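PDB 4IND: C381 turret protein from Sulfolobus turreted icosahedral virus, which helps build the turrets of an archaeal icosahedral virus, where five copies, each a row of three jelly-roll domains, assemble together. Local coordinates for residues Phe100-Met106 with Asn166-Phe171; Thr193-Phe199 with Leu211-Pro217; Leu299-Ser305 with Ile367-Tyr373. All coordinates share one frame. Where two conformers were deposited one is given. Residue numbers count along the deposited sequence, not the author numbering.

Interaction 1 of 3, residues Phe100-Met106 with Asn166-Phe171; sequences FNNNNTM and NGYISF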
loop_
_atom_site.group_PDB
_atom_site.type_symbol
_atom_site.label_atom_id
_atom_site.label_comp_id
_atom_site.label_asym_id
_atom_site.label_seq_id
_atom_site.Cartn_x
_atom_site.Cartn_y
_atom_site.Cartn_z
ATOM N N PHE A 100 -19.801 -22.116 -7.265
ATOM C CA PHE A 100 -18.432 -21.946 -7.759
ATOM C C PHE A 100 -18.417 -21.188 -9.089
ATOM O O PHE A 100 -17.541 -21.404 -9.917
ATOM C CB PHE A 100 -17.762 -23.326 -7.956
ATOM C CG PHE A 100 -17.343 -24.023 -6.667
ATOM C CD1 PHE A 100 -17.106 -23.313 -5.510
ATOM C CD2 PHE A 100 -17.168 -25.404 -6.641
ATOM C CE1 PHE A 100 -16.720 -23.949 -4.348
ATOM C CE2 PHE A 100 -16.783 -26.051 -5.481
ATOM C CZ PHE A 100 -16.564 -25.326 -4.330
ATOM N N ASN A 101 -19.417 -20.331 -9.289
ATOM C CA ASN A 101 -19.601 -19.552 -10.513
ATOM C C ASN A 101 -20.004 -20.361 -11.737
ATOM O O ASN A 101 -20.883 -19.941 -12.486
ATOM C CB ASN A 101 -18.389 -18.642 -10.825
ATOM C CG ASN A 101 -18.292 -17.474 -9.874
ATOM O OD1 ASN A 101 -19.281 -16.762 -9.656
ATOM N ND2 ASN A 101 -17.108 -17.276 -9.279
ATOM N N ASN A 102 -19.360 -21.519 -11.923
ATOM C CA ASN A 102 -19.552 -22.319 -13.125
ATOM C C ASN A 102 -19.708 -23.826 -12.892
ATOM O O ASN A 102 -19.690 -24.588 -13.839
ATOM C CB ASN A 102 -18.411 -22.076 -14.122
ATOM C CG ASN A 102 -18.483 -20.702 -14.779
ATOM O OD1 ASN A 102 -17.676 -19.823 -14.495
ATOM N ND2 ASN A 102 -19.441 -20.523 -15.669
ATOM N N ASN A 103 -19.864 -24.257 -11.646
ATOM C CA ASN A 103 -19.948 -25.688 -11.366
ATOM C C ASN A 103 -21.391 -26.160 -11.392
ATOM O O ASN A 103 -22.290 -25.450 -10.925
ATOM C CB ASN A 103 -19.392 -26.014 -9.981
ATOM C CG ASN A 103 -19.613 -27.474 -9.611
ATOM O OD1 ASN A 103 -19.194 -28.379 -10.344
ATOM N ND2 ASN A 103 -20.279 -27.714 -8.483
ATOM N N ASN A 104 -21.614 -27.357 -11.913
ATOM C CA ASN A 104 -22.888 -28.030 -11.682
ATOM C C ASN A 104 -22.755 -29.541 -11.570
ATOM O O ASN A 104 -23.737 -30.271 -11.758
ATOM C CB ASN A 104 -23.910 -27.659 -12.751
ATOM C CG ASN A 104 -23.431 -27.962 -14.139
ATOM O OD1 ASN A 104 -22.686 -28.918 -14.368
ATOM N ND2 ASN A 104 -23.837 -27.134 -15.085
ATOM N N THR A 105 -21.541 -30.017 -11.286
ATOM C CA THR A 105 -21.319 -31.460 -11.120
ATOM C C THR A 105 -20.624 -31.820 -9.805
ATOM O O THR A 105 -20.916 -32.856 -9.225
ATOM C CB THR A 105 -20.521 -32.069 -12.275
ATOM O OG1 THR A 105 -19.324 -31.304 -12.468
ATOM C CG2 THR A 105 -21.333 -32.077 -13.563
ATOM N N MET A 106 -19.707 -30.981 -9.341
ATOM C CA MET A 106 -18.949 -31.314 -8.136
ATOM C C MET A 106 -19.811 -31.104 -6.907
ATOM O O MET A 106 -20.650 -30.205 -6.874
ATOM C CB MET A 106 -17.645 -30.494 -8.067
ATOM C CG MET A 106 -16.725 -30.787 -9.244
ATOM S SD MET A 106 -15.101 -30.010 -9.141
ATOM C CE MET A 106 -15.594 -28.317 -8.924
ATOM N N ASN A 166 -15.316 -34.315 -13.890
ATOM C CA ASN A 166 -15.628 -33.007 -14.452
ATOM C C ASN A 166 -15.979 -32.019 -13.364
ATOM O O ASN A 166 -16.084 -32.395 -12.193
ATOM C CB ASN A 166 -16.722 -33.098 -15.517
ATOM C CG ASN A 166 -17.934 -33.825 -15.025
ATOM O OD1 ASN A 166 -18.334 -33.659 -13.872
ATOM N ND2 ASN A 166 -18.525 -34.656 -15.881
ATOM N N GLY A 167 -16.123 -30.754 -13.745
ATOM C CA GLY A 167 -16.431 -29.703 -12.792
ATOM C C GLY A 167 -15.609 -28.462 -13.114
ATOM O O GLY A 167 -14.548 -28.541 -13.754
ATOM N N TYR A 168 -16.098 -27.315 -12.661
ATOM C CA TYR A 168 -15.428 -26.046 -12.898
ATOM C C TYR A 168 -15.497 -25.205 -11.657
ATOM O O TYR A 168 -16.475 -25.260 -10.920
ATOM C CB TYR A 168 -16.139 -25.272 -14.019
ATOM C CG TYR A 168 -16.134 -25.961 -15.359
ATOM C CD1 TYR A 168 -15.029 -25.912 -16.183
ATOM C CD2 TYR A 168 -17.252 -26.662 -15.795
ATOM C CE1 TYR A 168 -15.026 -26.549 -17.408
ATOM C CE2 TYR A 168 -17.263 -27.296 -17.016
ATOM C CZ TYR A 168 -16.144 -27.239 -17.816
ATOM O OH TYR A 168 -16.147 -27.866 -19.034
ATOM N N ILE A 169 -14.460 -24.404 -11.440
ATOM C CA ILE A 169 -14.522 -23.339 -10.452
ATOM C C ILE A 169 -13.938 -22.107 -11.141
ATOM O O ILE A 169 -12.886 -22.183 -11.744
ATOM C CB ILE A 169 -13.704 -23.675 -9.199
ATOM C CG1 ILE A 169 -14.162 -25.013 -8.615
ATOM C CG2 ILE A 169 -13.838 -22.558 -8.152
ATOM C CD1 ILE A 169 -13.392 -25.457 -7.377
ATOM N N SER A 170 -14.652 -20.987 -11.109
ATOM C CA SER A 170 -14.097 -19.748 -11.659
ATOM C C SER A 170 -14.039 -18.689 -10.572
ATOM O O SER A 170 -14.846 -18.703 -9.650
ATOM C CB SER A 170 -14.968 -19.227 -12.805
ATOM O OG SER A 170 -14.985 -20.138 -13.878
ATOM N N PHE A 171 -13.107 -17.750 -10.702
ATOM C CA PHE A 171 -13.056 -16.612 -9.789
ATOM C C PHE A 171 -12.282 -15.467 -10.435
ATOM O O PHE A 171 -11.520 -15.685 -11.367
ATOM C CB PHE A 171 -12.465 -17.021 -8.427
ATOM C CG PHE A 171 -11.286 -17.947 -8.519
ATOM C CD1 PHE A 171 -9.997 -17.451 -8.667
ATOM C CD2 PHE A 171 -11.461 -19.315 -8.440
ATOM C CE1 PHE A 171 -8.904 -18.306 -8.750
ATOM C CE2 PHE A 171 -10.372 -20.179 -8.519
ATOM C CZ PHE A 171 -9.090 -19.675 -8.675
#

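Interaction 2 of 3, residues Thr193-Phe199 with Leu211-Pro217; sequences TFTNFQF and LVISSIP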
loop_
_atom_site.group_PDB
_atom_site.type_symbol
_atom_site.label_atom_id
_atom_site.label_comp_id
_atom_site.label_asym_id
_atom_site.label_seq_id
_atom_site.Cartn_x
_atom_site.Cartn_y
_atom_site.Cartn_z
ATOM N N THR A 193 -2.952 -48.452 -14.367
ATOM C CA THR A 193 -1.928 -47.605 -13.784
ATOM C C THR A 193 -1.693 -46.417 -14.692
ATOM O O THR A 193 -1.401 -46.563 -15.873
ATOM C CB THR A 193 -0.630 -48.385 -13.550
ATOM O OG1 THR A 193 -0.889 -49.463 -12.642
ATOM C CG2 THR A 193 0.435 -47.477 -12.961
ATOM N N PHE A 194 -1.823 -45.227 -14.137
ATOM C CA PHE A 194 -1.773 -44.040 -14.966
ATOM C C PHE A 194 -0.410 -43.402 -14.969
ATOM O O PHE A 194 0.328 -43.463 -13.986
ATOM C CB PHE A 194 -2.834 -43.033 -14.521
ATOM C CG PHE A 194 -4.222 -43.575 -14.603
ATOM C CD1 PHE A 194 -4.963 -43.445 -15.770
ATOM C CD2 PHE A 194 -4.775 -44.253 -13.533
ATOM C CE1 PHE A 194 -6.240 -43.970 -15.862
ATOM C CE2 PHE A 194 -6.051 -44.770 -13.611
ATOM C CZ PHE A 194 -6.783 -44.631 -14.780
ATOM N N THR A 195 -0.073 -42.784 -16.085
ATOM C CA THR A 195 1.144 -42.008 -16.092
ATOM C C THR A 195 0.878 -40.615 -16.640
ATOM O O THR A 195 0.161 -40.449 -17.628
ATOM C CB THR A 195 2.239 -42.719 -16.853
ATOM O OG1 THR A 195 1.747 -43.079 -18.144
ATOM C CG2 THR A 195 2.642 -43.992 -16.116
ATOM N N ASN A 196 1.455 -39.615 -15.987
ATOM C CA ASN A 196 1.179 -38.227 -16.338
ATOM C C ASN A 196 -0.317 -37.975 -16.468
ATOM O O ASN A 196 -0.799 -37.419 -17.458
ATOM C CB ASN A 196 1.937 -37.815 -17.596
ATOM C CG ASN A 196 3.437 -37.837 -17.389
ATOM O OD1 ASN A 196 3.920 -37.596 -16.280
ATOM N ND2 ASN A 196 4.181 -38.128 -18.448
ATOM N N PHE A 197 -1.028 -38.406 -15.436
ATOM C CA PHE A 197 -2.462 -38.211 -15.293
ATOM C C PHE A 197 -2.801 -36.738 -15.159
ATOM O O PHE A 197 -2.442 -36.097 -14.163
ATOM C CB PHE A 197 -2.917 -38.945 -14.034
ATOM C CG PHE A 197 -4.393 -38.893 -13.790
ATOM C CD1 PHE A 197 -5.222 -39.912 -14.248
ATOM C CD2 PHE A 197 -4.948 -37.852 -13.079
ATOM C CE1 PHE A 197 -6.585 -39.877 -14.012
ATOM C CE2 PHE A 197 -6.318 -37.807 -12.837
ATOM C CZ PHE A 197 -7.137 -38.824 -13.306
ATOM N N GLN A 198 -3.495 -36.179 -16.145
ATOM C CA GLN A 198 -3.912 -34.793 -16.008
ATOM C C GLN A 198 -5.231 -34.746 -15.247
ATOM O O GLN A 198 -6.246 -35.244 -15.718
ATOM C CB GLN A 198 -4.027 -34.075 -17.359
ATOM C CG GLN A 198 -4.504 -32.626 -17.195
ATOM C CD GLN A 198 -4.582 -31.858 -18.500
ATOM O OE1 GLN A 198 -5.594 -31.271 -18.824
ATOM N NE2 GLN A 198 -3.513 -31.848 -19.238
ATOM N N PHE A 199 -5.194 -34.170 -14.052
ATOM C CA PHE A 199 -6.387 -34.017 -13.230
ATOM C C PHE A 199 -7.257 -32.888 -13.776
ATOM O O PHE A 199 -8.495 -32.977 -13.823
ATOM C CB PHE A 199 -5.952 -33.718 -11.784
ATOM C CG PHE A 199 -7.065 -33.238 -10.896
ATOM C CD1 PHE A 199 -8.035 -34.112 -10.425
ATOM C CD2 PHE A 199 -7.128 -31.911 -10.518
ATOM C CE1 PHE A 199 -9.071 -33.661 -9.604
ATOM C CE2 PHE A 199 -8.151 -31.449 -9.696
ATOM C CZ PHE A 199 -9.129 -32.327 -9.239
ATOM N N LEU A 211 -2.595 -29.577 -14.328
ATOM C CA LEU A 211 -2.363 -30.136 -13.012
ATOM C C LEU A 211 -2.166 -31.624 -13.214
ATOM O O LEU A 211 -3.113 -32.353 -13.502
ATOM C CB LEU A 211 -3.563 -29.868 -12.106
ATOM C CG LEU A 211 -3.944 -28.399 -11.976
ATOM C CD1 LEU A 211 -5.239 -28.238 -11.212
ATOM C CD2 LEU A 211 -2.834 -27.605 -11.309
ATOM N N VAL A 212 -0.922 -32.074 -13.087
ATOM C CA VAL A 212 -0.548 -33.428 -13.499
ATOM C C VAL A 212 0.041 -34.264 -12.354
ATOM O O VAL A 212 0.806 -33.765 -11.535
ATOM C CB VAL A 212 0.467 -33.380 -14.657
ATOM C CG1 VAL A 212 0.928 -34.783 -15.043
ATOM C CG2 VAL A 212 -0.131 -32.649 -15.853
ATOM N N ILE A 213 -0.328 -35.541 -12.308
ATOM C CA ILE A 213 0.213 -36.470 -11.334
ATOM C C ILE A 213 1.082 -37.497 -12.054
ATOM O O ILE A 213 0.614 -38.163 -12.982
ATOM C CB ILE A 213 -0.916 -37.201 -10.569
ATOM C CG1 ILE A 213 -1.778 -36.205 -9.806
ATOM C CG2 ILE A 213 -0.312 -38.253 -9.620
ATOM C CD1 ILE A 213 -3.084 -36.776 -9.261
ATOM N N SER A 214 2.341 -37.628 -11.630
ATOM C CA SER A 214 3.288 -38.525 -12.292
ATOM C C SER A 214 2.732 -39.913 -12.563
ATOM O O SER A 214 2.797 -40.411 -13.691
ATOM C CB SER A 214 4.582 -38.662 -11.479
ATOM O OG SER A 214 5.229 -37.414 -11.373
ATOM N N SER A 215 2.218 -40.551 -11.521
ATOM C CA SER A 215 1.613 -41.863 -11.688
ATOM C C SER A 215 0.542 -42.138 -10.649
ATOM O O SER A 215 0.657 -41.742 -9.485
ATOM C CB SER A 215 2.670 -42.957 -11.653
ATOM O OG SER A 215 3.309 -42.985 -10.392
ATOM N N ILE A 216 -0.509 -42.808 -11.103
ATOM C CA ILE A 216 -1.583 -43.266 -10.246
ATOM C C ILE A 216 -1.633 -44.770 -10.451
ATOM O O ILE A 216 -2.076 -45.253 -11.500
ATOM C CB ILE A 216 -2.929 -42.611 -10.616
ATOM C CG1 ILE A 216 -2.884 -41.106 -10.329
ATOM C CG2 ILE A 216 -4.060 -43.254 -9.855
ATOM C CD1 ILE A 216 -4.150 -40.372 -10.683
ATOM N N PRO A 217 -1.129 -45.520 -9.459
ATOM C CA PRO A 217 -1.058 -46.984 -9.507
ATOM C C PRO A 217 -2.438 -47.599 -9.633
ATOM O O PRO A 217 -3.388 -47.048 -9.080
ATOM C CB PRO A 217 -0.477 -47.352 -8.138
ATOM C CG PRO A 217 0.195 -46.112 -7.650
ATOM C CD PRO A 217 -0.594 -44.975 -8.201
#

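Interaction 3 of 3, residues Leu299-Ser305 with Ile367-Tyr373; sequences LKYASVS and ITLILVY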
loop_
_atom_site.group_PDB
_atom_site.type_symbol
_atom_site.label_atom_id
_atom_site.label_comp_id
_atom_site.label_asym_id
_atom_site.label_seq_id
_atom_site.Cartn_x
_atom_site.Cartn_y
_atom_site.Cartn_z
ATOM N N LEU A 299 16.282 -13.107 -17.230
ATOM C CA LEU A 299 17.663 -13.359 -17.667
ATOM C C LEU A 299 18.548 -12.258 -17.153
ATOM O O LEU A 299 18.208 -11.082 -17.287
ATOM C CB LEU A 299 17.768 -13.412 -19.189
ATOM C CG LEU A 299 16.764 -14.268 -19.948
ATOM C CD1 LEU A 299 17.148 -14.342 -21.422
ATOM C CD2 LEU A 299 16.682 -15.654 -19.341
ATOM N N LYS A 300 19.694 -12.631 -16.579
ATOM C CA LYS A 300 20.569 -11.649 -15.947
ATOM C C LYS A 300 21.871 -11.449 -16.719
ATOM O O LYS A 300 22.437 -10.363 -16.735
ATOM C CB LYS A 300 20.882 -12.068 -14.505
ATOM C CG LYS A 300 19.664 -12.354 -13.660
ATOM C CD LYS A 300 18.756 -11.146 -13.580
ATOM C CE LYS A 300 19.370 -10.033 -12.743
ATOM N NZ LYS A 300 18.385 -8.942 -12.461
ATOM N N TYR A 301 22.339 -12.506 -17.357
ATOM C CA TYR A 301 23.655 -12.491 -18.001
ATOM C C TYR A 301 23.772 -13.614 -19.016
ATOM O O TYR A 301 23.288 -14.724 -18.785
ATOM C CB TYR A 301 24.739 -12.663 -16.950
ATOM C CG TYR A 301 26.155 -12.723 -17.514
ATOM C CD1 TYR A 301 26.825 -11.560 -17.874
ATOM C CD2 TYR A 301 26.821 -13.936 -17.652
ATOM C CE1 TYR A 301 28.134 -11.610 -18.384
ATOM C CE2 TYR A 301 28.118 -14.006 -18.159
ATOM C CZ TYR A 301 28.766 -12.836 -18.527
ATOM O OH TYR A 301 30.059 -12.889 -19.022
ATOM N N ALA A 302 24.412 -13.324 -20.143
ATOM C CA ALA A 302 24.674 -14.344 -21.151
ATOM C C ALA A 302 26.009 -14.109 -21.836
ATOM O O ALA A 302 26.437 -12.968 -22.027
ATOM C CB ALA A 302 23.550 -14.409 -22.180
ATOM N N SER A 303 26.664 -15.200 -22.207
ATOM C CA SER A 303 27.957 -15.117 -22.863
ATOM C C SER A 303 28.109 -16.299 -23.806
ATOM O O SER A 303 27.569 -17.379 -23.556
ATOM C CB SER A 303 29.068 -15.142 -21.820
ATOM O OG SER A 303 30.315 -14.884 -22.415
ATOM N N VAL A 304 28.819 -16.091 -24.902
ATOM C CA VAL A 304 29.084 -17.184 -25.841
ATOM C C VAL A 304 30.580 -17.276 -26.073
ATOM O O VAL A 304 31.233 -16.268 -26.348
ATOM C CB VAL A 304 28.354 -16.986 -27.182
ATOM C CG1 VAL A 304 28.747 -18.077 -28.171
ATOM C CG2 VAL A 304 26.837 -16.987 -26.960
ATOM N N SER A 305 31.128 -18.483 -25.936
ATOM C CA SER A 305 32.525 -18.715 -26.241
ATOM C C SER A 305 32.607 -19.561 -27.488
ATOM O O SER A 305 31.686 -20.327 -27.798
ATOM C CB SER A 305 33.231 -19.416 -25.085
ATOM O OG SER A 305 32.609 -20.651 -24.795
ATOM N N ILE A 367 30.005 -23.714 -30.523
ATOM C CA ILE A 367 29.949 -22.577 -29.621
ATOM C C ILE A 367 29.239 -22.988 -28.348
ATOM O O ILE A 367 28.431 -23.915 -28.347
ATOM C CB ILE A 367 29.198 -21.409 -30.252
ATOM C CG1 ILE A 367 27.786 -21.847 -30.627
ATOM C CG2 ILE A 367 29.929 -20.905 -31.488
ATOM C CD1 ILE A 367 26.939 -20.725 -31.180
ATOM N N THR A 368 29.545 -22.297 -27.261
ATOM C CA THR A 368 28.952 -22.628 -25.981
ATOM C C THR A 368 28.336 -21.394 -25.369
ATOM O O THR A 368 29.019 -20.384 -25.181
ATOM C CB THR A 368 29.991 -23.225 -25.029
ATOM O OG1 THR A 368 30.490 -24.448 -25.587
ATOM C CG2 THR A 368 29.367 -23.512 -23.663
ATOM N N LEU A 369 27.037 -21.485 -25.080
ATOM C CA LEU A 369 26.298 -20.422 -24.449
ATOM C C LEU A 369 26.304 -20.671 -22.947
ATOM O O LEU A 369 26.084 -21.787 -22.497
ATOM C CB LEU A 369 24.852 -20.423 -24.954
ATOM C CG LEU A 369 23.867 -19.515 -24.226
ATOM C CD1 LEU A 369 24.219 -18.073 -24.486
ATOM C CD2 LEU A 369 22.415 -19.810 -24.645
ATOM N N ILE A 370 26.586 -19.634 -22.171
ATOM C CA ILE A 370 26.322 -19.693 -20.746
ATOM C C ILE A 370 25.283 -18.630 -20.431
ATOM O O ILE A 370 25.227 -17.571 -21.074
ATOM C CB ILE A 370 27.582 -19.512 -19.884
ATOM C CG1 ILE A 370 28.101 -18.086 -19.978
ATOM C CG2 ILE A 370 28.675 -20.484 -20.290
ATOM C CD1 ILE A 370 29.478 -17.930 -19.374
ATOM N N LEU A 371 24.448 -18.931 -19.450
ATOM C CA LEU A 371 23.310 -18.094 -19.136
ATOM C C LEU A 371 23.077 -18.153 -17.632
ATOM O O LEU A 371 23.174 -19.225 -17.023
ATOM C CB LEU A 371 22.094 -18.594 -19.917
ATOM C CG LEU A 371 20.738 -17.956 -19.642
ATOM C CD1 LEU A 371 20.770 -16.485 -20.023
ATOM C CD2 LEU A 371 19.646 -18.693 -20.406
ATOM N N VAL A 372 22.841 -16.991 -17.026
ATOM C CA VAL A 372 22.380 -16.936 -15.650
ATOM C C VAL A 372 20.963 -16.412 -15.690
ATOM O O VAL A 372 20.708 -15.365 -16.287
ATOM C CB VAL A 372 23.240 -16.001 -14.793
ATOM C CG1 VAL A 372 22.630 -15.874 -13.409
ATOM C CG2 VAL A 372 24.666 -16.540 -14.706
ATOM N N TYR A 373 20.042 -17.134 -15.057
ATOM C CA TYR A 373 18.634 -16.728 -15.073
ATOM C C TYR A 373 17.985 -17.094 -13.758
ATOM O O TYR A 373 18.475 -17.979 -13.032
ATOM C CB TYR A 373 17.893 -17.419 -16.216
ATOM C CG TYR A 373 17.670 -18.895 -15.985
ATOM C CD1 TYR A 373 16.514 -19.355 -15.373
ATOM C CD2 TYR A 373 18.616 -19.834 -16.376
ATOM C CE1 TYR A 373 16.306 -20.708 -15.162
ATOM C CE2 TYR A 373 18.415 -21.190 -16.168
ATOM C CZ TYR A 373 17.264 -21.612 -15.552
ATOM O OH TYR A 373 17.052 -22.947 -15.333
#

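Interaction 1 of 3, residues Phe100-Met106 with Asn166-Phe171
Tyr168, Ser170 and Ile169 bury the most surface here, about equally, against the irregular loop Phe100-Met106. Ser170 is held most firmly: its backbone N donates to Phe100 O (3.2 Å), its O accepts from Asn101 ND2 (2.7 Å), and its OG donates to Asn102 OD1 (2.8 Å). Three consecutive loop residues thus hold one serine through backbone and side chain. Ile169 supplies the greasy part. Its CD1 sits over one face of the Phe100 ring, a CH-pi contact 4.1 Å from the centroid, and its CG1 lies 3.6 Å from both Phe100 CD2 and Met106 CE. Tyr168 packs by its base, CB being 3.6 Å from Asn102 O, and its ring leads away. Farther along, Asn103 OD1 accepts from the backbone N of Thr105, an Asx turn, and of Met106, an Asx motif. Thr105 OG1 donates to Asn166 OD1 (2.9 Å). Gly167 leaves room for Met106 CG, 3.7 Å from its CA. The contact joins the first galactose-binding-like domain to the second. Strand 168-172 pairs with strand 238-243, and Phe100 also touches Ile157 and Ile161 of strand 155-163 and Ile121 of strand 114-124.

Interaction 2 of 3, residues Thr193-Phe199 with Leu211-Pro217
Ile216 lays its CD1 over one face of the Phe197 ring, 3.6 Å from the centroid, in a CH-pi contact, and its CB lies 3.8 Å from Phe194 CD2. These side chains share a face with Ile213; both isoleucines touch Phe253, and the Phe197 ring meets Tyr245. Behind them runs an antiparallel beta hairpin, part of the second jelly-roll domain. Phe194 and Ile216 form a hydrogen-bonded pair (Phe194 N to Ile216 O 2.6 Å, Ile216 N to Phe194 O 3.1 Å), as do Phe197 and Ile213 (Phe197 N to Ile213 O 3.0 Å, Ile213 N to Phe197 O 2.9 Å). Between them both segments turn a corner, at Thr195-Asn196 and at Ser214, and Asn196 N bonds to Ser214 O (2.8 Å) across the bend. Phe199 N donates to Leu211 O (2.8 Å). Thr195, Ser215, Gln198 and Val212 occupy the other face. All six hydrogen bonds are backbone to backbone, so the main chain sets the register, while Phe197, Ile213 and Ile216 bury apolar groups on one face.

Interaction 3 of 3, residues Leu299-Ser305 with Ile367-Tyr373
This is a pairing of two antiparallel strands in the C-terminal jelly roll, the nucleoplasmin-like/VP domain: strand 295-305 lies beside strand 365-377, the two inner strands of a four-stranded sheet, with strands 346-349 and 266-278 outside them. The two segments run at 163° with axes 4.7 Å apart. Tyr301, Ser303 and Ser305 make hydrogen-bonded pairs with Val372, Ile370 and Thr368; for instance Ile370 N reaches Ser303 O at 2.8 Å and Val372 N reaches Tyr301 O at 2.9 Å. On one face Leu299, Ala302, Val304, Leu369, Leu371 and Tyr373 form a greasy layer (Val304 CG2 to Leu369 CD1 3.8 Å) that packs against strands 283-289 and 311-319 of the opposing sheet, the sandwich core of the domain. The other face, with Tyr301, Ile370 and Val372, meets a second subunit: Tyr301 packs on its Pro341, Ile370 on its Ala335 and Val372 on its Trp331. The same sheet thus lines the core and a subunit interface of the pentamer, consistent with turret assembly. The register slips by one at a classic beta bulge, where Val372 O accepts from Lys300 N at 2.9 Å and, weakly, from Tyr301 N at 3.5 Å.

Overall arrangement
From the N terminus, the chain builds the first domain before strand 168-172 returns to loop 100-106; interaction 1 thereby closes a loop of about 60 residues and fastens the first domain to the second. Interaction 2 follows within the second domain, a local hairpin closure spanning about a dozen residues. Its strand 194-203 belongs to the same sheet as strand 168-172, and the nearest atoms of interactions 1 and 2 are about 6 Å apart. Interaction 3 comes last, bringing together segments 62 residues apart within the third domain, its centre about 45 Å from that of interaction 1. The three run in series: none encloses or crosses another.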